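Local coordinates for protein mRNA nuclease HepT (Shewanella oneidensis MR-1, PDB 6M6U) that cleaves mRNA as the bacteriostatic toxin of a type VII toxin-antitoxin system and is neutralised mainly by tri-AMPylation by its cognate antitoxin MntA, at residues B[27-30]-B[35-38]. Residues are numbered along the deposited sequence; the frame is centred on the assembly and turned at random.
Sequences SQFK and LQDS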
loop_
_atom_site.group_PDB
_atom_site.type_symbol
_atom_site.label_atom_id
_atom_site.label_comp_id
_atom_site.label_asym_id
_atom_site.label_seq_id
_atom_site.Cartn_x
_atom_site.Cartn_y
_atom_site.Cartn_z
ATOM N N SER B 27 12.893 -36.565 56.593
ATOM C CA SER B 27 13.009 -35.819 57.844
ATOM C C SER B 27 13.386 -34.361 57.619
ATOM O O SER B 27 13.054 -33.503 58.446
ATOM C CB SER B 27 14.037 -36.486 58.759
ATOM O OG SER B 27 15.241 -36.750 58.057
ATOM N N GLN B 28 14.074 -34.054 56.521
ATOM C CA GLN B 28 14.571 -32.706 56.278
ATOM C C GLN B 28 13.809 -31.957 55.193
ATOM O O GLN B 28 14.146 -30.802 54.913
ATOM C CB GLN B 28 16.059 -32.753 55.911
ATOM C CG GLN B 28 16.975 -33.145 57.062
ATOM C CD GLN B 28 16.854 -32.209 58.252
ATOM O OE1 GLN B 28 16.456 -32.620 59.343
ATOM N NE2 GLN B 28 17.202 -30.942 58.048
ATOM N N PHE B 29 12.789 -32.566 54.584
ATOM C CA PHE B 29 12.203 -31.977 53.382
ATOM C C PHE B 29 11.433 -30.700 53.693
ATOM O O PHE B 29 11.637 -29.668 53.042
ATOM C CB PHE B 29 11.290 -32.975 52.679
ATOM C CG PHE B 29 10.589 -32.392 51.489
ATOM C CD1 PHE B 29 11.256 -32.243 50.285
ATOM C CD2 PHE B 29 9.278 -31.956 51.583
ATOM C CE1 PHE B 29 10.619 -31.688 49.188
ATOM C CE2 PHE B 29 8.633 -31.402 50.489
ATOM C CZ PHE B 29 9.304 -31.267 49.291
ATOM N N LYS B 30 10.520 -30.754 54.663
ATOM C CA LYS B 30 9.693 -29.590 54.958
ATOM C C LYS B 30 10.492 -28.430 55.533
ATOM O O LYS B 30 9.953 -27.323 55.638
ATOM C CB LYS B 30 8.569 -29.976 55.919
ATOM C CG LYS B 30 7.476 -30.818 55.285
ATOM C CD LYS B 30 6.567 -31.434 56.337
ATOM C CE LYS B 30 5.957 -30.370 57.237
ATOM N NZ LYS B 30 5.093 -29.426 56.476
ATOM N N LEU B 35 16.117 -28.655 49.166
ATOM C CA LEU B 35 15.554 -29.958 48.819
ATOM C C LEU B 35 14.169 -29.823 48.209
ATOM O O LEU B 35 13.791 -30.635 47.360
ATOM C CB LEU B 35 15.477 -30.875 50.038
ATOM C CG LEU B 35 16.639 -30.909 51.033
ATOM C CD1 LEU B 35 16.244 -31.750 52.246
ATOM C CD2 LEU B 35 17.912 -31.446 50.393
ATOM N N GLN B 36 13.395 -28.827 48.642
ATOM C CA GLN B 36 12.102 -28.568 48.018
ATOM C C GLN B 36 12.284 -28.101 46.579
ATOM O O GLN B 36 11.627 -28.609 45.664
ATOM C CB GLN B 36 11.321 -27.540 48.840
ATOM C CG GLN B 36 10.980 -28.033 50.243
ATOM C CD GLN B 36 10.668 -26.908 51.207
ATOM O OE1 GLN B 36 10.152 -25.865 50.816
ATOM N NE2 GLN B 36 10.983 -27.118 52.480
ATOM N N ASP B 37 13.191 -27.145 46.365
ATOM C CA ASP B 37 13.515 -26.685 45.019
ATOM C C ASP B 37 13.861 -27.851 44.098
ATOM O O ASP B 37 13.379 -27.926 42.962
ATOM C CB ASP B 37 14.678 -25.693 45.075
ATOM C CG ASP B 37 14.305 -24.383 45.750
ATOM O OD1 ASP B 37 13.096 -24.117 45.930
ATOM O OD2 ASP B 37 15.228 -23.608 46.086
ATOM N N SER B 38 14.687 -28.782 44.581
ATOM C CA SER B 38 15.146 -29.875 43.729
ATOM C C SER B 38 14.031 -30.879 43.455
ATOM O O SER B 38 13.930 -31.413 42.345
ATOM C CB SER B 38 16.348 -30.570 44.364
ATOM O OG SER B 38 16.787 -31.643 43.551
#
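Phe-29 and Gln-36 hold the loop that links helix 3-23 to helix 33-60 against the first turn of the latter, at one end of the all-helical HepT fold. The Gln-36 amide donates NE2-H to the backbone carbonyl of Phe-29, with NE2 2.7 Å from Phe-29 O. The bond is nearly straight, 161° at the hydrogen; the donor lies in the carbonyl plane, and the acceptor falls close to the plane of the amide. The same side chain also meets the ring of the residue it binds: Gln-36 CG sits over one face of Phe-29, 3.9 Å from the ring centroid and displaced toward the rim, a CH-pi contact. With CG anti to the backbone N (chi1 176°), the Phe-29 ring reaches the helix backbone, where CE1 comes within 3.6 Å of Gln-36 CA. Beyond this contact the ring packs on Val-112 and Val-113 of helix 109-118 and meets the ring of Tyr-23. The other end of the Gln-36 amide is also engaged: OE1 is hydrogen-bonded to the hydroxyl of Tyr-104, the tyrosine of the RX(4)HXY motif and the residue tri-AMPylated by MntA, although unmodified here. With both ends of the amide bound, its rotation should be fixed. Leu-35, partly exposed, adds an apolar contact on the Gln-28 side of the loop. One of its methyls, CD1, packs alongside the Gln-28 side chain at CB, 3.8 Å away, and reaches the peptide between Gln-28 and Phe-29, where Leu-35 CD1 stands 3.5 Å from Gln-28 O.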